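PDB 5OYN: D-xylonate dehydratase from Caulobacter crescentus, which catalyses the dehydration of D-xylonate to 2-dehydro-3-deoxy-D-arabinonate in D-xylose degradation, using a [2Fe-2S] cluster and magnesium, and also dehydrates D-gluconate. Local coordinates for residues H441-I444 and A448-I451; R414-S419 and K485-L490. One frame throughout, in Å; residues are numbered along the deposited sequence.

Overall arrangement
Both contacts belong to the C-terminal part of the chain, on the same side of its centre, and they are nested: interaction 1 joins the end of helix 436-443 to the loop that follows it, within the 65 residues that separate the two segments of interaction 2. Their centres are 19 Å apart, yet their nearest atoms come to about 4 Å without touching. The mixed sheet ties them together. I444 and R443 of interaction 1 lean on F434 of strand 426-435, while Y417 of interaction 2 meets F427 of the same strand. Neither contact reaches the iron-sulfur cluster or the magnesium site; they lie 32 and 28 Å from the chain centre respectively and are structural packing.

Interaction 1: H441-I444 and A448-I451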
# COMPACT_ATOMS: atom_id res chain seq x y z
N HIS A 441 -22.70 -7.66 38.15
CA HIS A 441 -21.37 -8.09 38.60
C HIS A 441 -21.15 -7.82 40.08
O HIS A 441 -20.44 -8.57 40.75
CB HIS A 441 -20.27 -7.41 37.76
CG HIS A 441 -20.09 -8.04 36.41
ND1 HIS A 441 -19.61 -9.33 36.25
CD2 HIS A 441 -20.39 -7.60 35.17
CE1 HIS A 441 -19.59 -9.63 34.97
NE2 HIS A 441 -20.06 -8.60 34.29
N LYS A 442 -21.78 -6.77 40.61
CA LYS A 442 -21.52 -6.42 42.00
C LYS A 442 -22.31 -7.28 42.98
O LYS A 442 -21.82 -7.55 44.08
CB LYS A 442 -21.80 -4.94 42.20
CG LYS A 442 -20.68 -4.02 41.62
CD LYS A 442 -19.24 -4.44 42.05
CE LYS A 442 -18.46 -5.37 41.07
NZ LYS A 442 -17.25 -5.96 41.74
N ARG A 443 -23.50 -7.77 42.60
CA ARG A 443 -24.36 -8.48 43.54
C ARG A 443 -24.54 -9.97 43.24
O ARG A 443 -25.11 -10.68 44.08
CB ARG A 443 -25.75 -7.81 43.59
CG ARG A 443 -25.75 -6.32 43.96
CD ARG A 443 -27.09 -5.66 43.63
NE ARG A 443 -28.20 -6.59 43.91
CZ ARG A 443 -29.36 -6.63 43.25
NH1 ARG A 443 -29.61 -5.80 42.25
NH2 ARG A 443 -30.28 -7.52 43.61
N ILE A 444 -24.07 -10.48 42.10
CA ILE A 444 -24.44 -11.85 41.69
C ILE A 444 -23.94 -12.89 42.69
O ILE A 444 -24.58 -13.93 42.88
CB ILE A 444 -23.93 -12.15 40.27
CG1 ILE A 444 -24.28 -13.59 39.89
CG2 ILE A 444 -22.43 -11.94 40.18
CD1 ILE A 444 -25.71 -13.76 39.58
N ALA A 448 -26.81 -12.99 50.16
CA ALA A 448 -28.07 -12.45 50.68
C ALA A 448 -29.23 -12.70 49.73
O ALA A 448 -30.39 -12.67 50.17
CB ALA A 448 -27.93 -10.95 50.95
N LEU A 449 -28.97 -12.93 48.45
CA LEU A 449 -30.04 -13.20 47.50
C LEU A 449 -30.42 -14.67 47.44
O LEU A 449 -31.44 -15.00 46.81
CB LEU A 449 -29.68 -12.70 46.10
CG LEU A 449 -29.25 -11.25 46.11
CD1 LEU A 449 -28.41 -10.96 44.89
CD2 LEU A 449 -30.47 -10.34 46.18
N GLU A 450 -29.65 -15.55 48.08
CA GLU A 450 -29.96 -16.98 48.14
C GLU A 450 -30.43 -17.52 46.79
O GLU A 450 -31.61 -17.87 46.63
CB GLU A 450 -31.01 -17.26 49.21
CG GLU A 450 -30.42 -17.47 50.59
CD GLU A 450 -31.49 -17.62 51.66
OE1 GLU A 450 -32.67 -17.32 51.37
OE2 GLU A 450 -31.13 -18.04 52.79
N ILE A 451 -29.51 -17.60 45.84
CA ILE A 451 -29.80 -18.05 44.48
C ILE A 451 -29.64 -19.57 44.43
O ILE A 451 -28.75 -20.13 45.08
CB ILE A 451 -28.87 -17.34 43.47
CG1 ILE A 451 -28.90 -15.82 43.70
CG2 ILE A 451 -29.27 -17.67 42.04
CD1 ILE A 451 -28.39 -14.99 42.53
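L449 points its isobutyl group at the end of helix 436-443, and its two methyls divide the work. CD1 sits 3.4 Å from R443 O, while CD2 comes to 3.8 Å from R443 NH2, meeting the guanidinium at its edge and in its plane. The two side chains cross at about a right angle. The arginine can get there because its chain bends about CG-CD (chi3 37°), which brings the guanidinium round to a leucine that its CB does not face. Beside this pair lies a purely apolar one: I444 CD1 and I451 CD1 touch at 4.2 Å, again with the side chains crossing steeply. I444 holds CG1 opposite its own N (chi1 178°), and this carries CD1 across to I451 although its CB points the other way. I451 CD1 also lies 4.0 Å from I444 O, near the backbone of the turn.

With three residues between the segments, the contact lies in the connection from helix 436-443 to strand 455-460 of the mixed sheet, folding its start, with a 3-10 turn at A448-L449, back on the helix end.

Further out, the polar end of R443 is fixed by a salt bridge from NH1 to D439, one helical turn back, with a weak hydrogen bond to V433 O in addition. F434 of strand 426-435 lies against both R443 and I444, and P479 packs on both isoleucines. R430 NH2, from strand 426-435, hydrogen-bonds to L449 O, and D446 OD1 takes the N-H of A448.

Interaction 2: R414-S419 and K485-L490; sequences RKRYLS and KGIMSL
R416 and Y417, neighbours in the last turn of helix 411-417, reach the loop K485-L490 with quite different side-chain shapes. R416 runs out extended, CG opposite its backbone N (chi1 -171°), then kinks at chi3 (-42°) and lays its guanidinium against I487. The isoleucine approaches one face of that flat group, with CG1 3.8 Å from R416 NH2 and CD1 3.8 Å from R416 NH1. The two side chains cross at about a right angle. R416 CG meanwhile lies over the centre of one face of the Y417 ring, 3.8 Å above its plane.

Y417 instead sets its CG anti to the carbonyl carbon, beside the backbone N, and sends its hydroxyl to the loop. There OH lies 3.3 Å from L490 CD2 and 3.8 Å from S489 O, which sits at the ring edge near its plane. The hydroxyl's hydrogen bond goes to E453 O, and the ring also meets F413 and F427.

On the loop side, G486 adopts a positive phi (89°) to end helix 480-484 in a Schellman motif, after which the chain leads through I487 into strand 492-494 at the margin of the mixed sheet.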
# COMPACT_ATOMS: atom_id res chain seq x y z
N ARG A 414 -32.19 -28.72 29.48
CA ARG A 414 -33.46 -29.34 29.13
C ARG A 414 -33.98 -30.21 30.27
O ARG A 414 -35.11 -30.02 30.74
CB ARG A 414 -33.31 -30.16 27.85
CG ARG A 414 -34.62 -30.66 27.28
CD ARG A 414 -34.47 -31.21 25.88
NE ARG A 414 -33.95 -30.20 24.95
CZ ARG A 414 -34.69 -29.28 24.34
NH1 ARG A 414 -36.01 -29.22 24.55
NH2 ARG A 414 -34.11 -28.41 23.53
N LYS A 415 -33.16 -31.15 30.74
CA LYS A 415 -33.56 -32.03 31.84
C LYS A 415 -33.98 -31.26 33.08
O LYS A 415 -34.88 -31.70 33.80
CB LYS A 415 -32.42 -32.98 32.20
CG LYS A 415 -32.41 -34.28 31.40
CD LYS A 415 -31.21 -35.15 31.76
CE LYS A 415 -30.54 -35.70 30.50
NZ LYS A 415 -29.05 -35.85 30.67
N ARG A 416 -33.36 -30.12 33.36
CA ARG A 416 -33.62 -29.42 34.61
C ARG A 416 -34.95 -28.67 34.59
O ARG A 416 -35.68 -28.67 35.59
CB ARG A 416 -32.47 -28.47 34.94
CG ARG A 416 -32.55 -27.87 36.34
CD ARG A 416 -31.42 -26.90 36.64
NE ARG A 416 -30.13 -27.37 36.14
CZ ARG A 416 -29.35 -28.23 36.79
NH1 ARG A 416 -29.75 -28.71 37.97
NH2 ARG A 416 -28.19 -28.61 36.27
N TYR A 417 -35.28 -28.01 33.48
CA TYR A 417 -36.43 -27.11 33.46
C TYR A 417 -37.55 -27.55 32.52
O TYR A 417 -38.72 -27.46 32.89
CB TYR A 417 -36.00 -25.69 33.09
CG TYR A 417 -34.86 -25.16 33.91
CD1 TYR A 417 -35.07 -24.60 35.17
CD2 TYR A 417 -33.55 -25.20 33.42
CE1 TYR A 417 -34.02 -24.10 35.92
CE2 TYR A 417 -32.49 -24.70 34.16
CZ TYR A 417 -32.73 -24.16 35.40
OH TYR A 417 -31.67 -23.67 36.13
N LEU A 418 -37.22 -27.99 31.32
CA LEU A 418 -38.24 -28.29 30.32
C LEU A 418 -38.66 -29.75 30.33
O LEU A 418 -39.24 -30.21 29.34
CB LEU A 418 -37.75 -27.90 28.93
CG LEU A 418 -36.80 -26.70 28.84
CD1 LEU A 418 -36.31 -26.53 27.41
CD2 LEU A 418 -37.46 -25.42 29.35
N SER A 419 -38.40 -30.48 31.42
CA SER A 419 -38.59 -31.93 31.40
C SER A 419 -39.51 -32.46 32.51
O SER A 419 -39.46 -33.65 32.82
CB SER A 419 -37.23 -32.63 31.46
OG SER A 419 -36.73 -32.86 30.15
N LYS A 485 -20.92 -26.34 41.85
CA LYS A 485 -21.75 -27.54 41.94
C LYS A 485 -22.04 -28.17 40.58
O LYS A 485 -22.76 -29.17 40.52
CB LYS A 485 -23.07 -27.24 42.64
CG LYS A 485 -22.95 -26.61 44.02
CD LYS A 485 -24.31 -26.06 44.46
CE LYS A 485 -24.34 -25.62 45.92
NZ LYS A 485 -25.56 -24.80 46.25
N GLY A 486 -21.51 -27.60 39.49
CA GLY A 486 -21.73 -28.14 38.16
C GLY A 486 -22.96 -27.62 37.44
O GLY A 486 -23.31 -28.17 36.38
N ILE A 487 -23.62 -26.60 37.96
CA ILE A 487 -24.81 -26.04 37.33
C ILE A 487 -24.33 -24.93 36.41
O ILE A 487 -24.01 -23.83 36.85
CB ILE A 487 -25.81 -25.54 38.37
CG1 ILE A 487 -26.43 -26.74 39.07
CG2 ILE A 487 -26.88 -24.66 37.71
CD1 ILE A 487 -27.50 -26.40 40.06
N MET A 488 -24.29 -25.22 35.11
CA MET A 488 -23.54 -24.37 34.20
C MET A 488 -24.34 -23.18 33.71
O MET A 488 -23.76 -22.14 33.37
CB MET A 488 -23.03 -25.20 33.01
CG MET A 488 -21.98 -26.23 33.39
SD MET A 488 -20.80 -25.59 34.61
CE MET A 488 -19.88 -24.43 33.59
N SER A 489 -25.67 -23.29 33.67
CA SER A 489 -26.49 -22.17 33.22
C SER A 489 -27.81 -22.17 33.98
O SER A 489 -28.35 -23.22 34.31
CB SER A 489 -26.74 -22.24 31.72
OG SER A 489 -27.08 -23.56 31.32
N LEU A 490 -28.29 -20.97 34.28
CA LEU A 490 -29.66 -20.73 34.70
C LEU A 490 -30.41 -19.99 33.61
O LEU A 490 -29.80 -19.41 32.71
CB LEU A 490 -29.71 -19.94 36.02
CG LEU A 490 -28.89 -20.55 37.15
CD1 LEU A 490 -28.59 -19.50 38.21
CD2 LEU A 490 -29.55 -21.81 37.75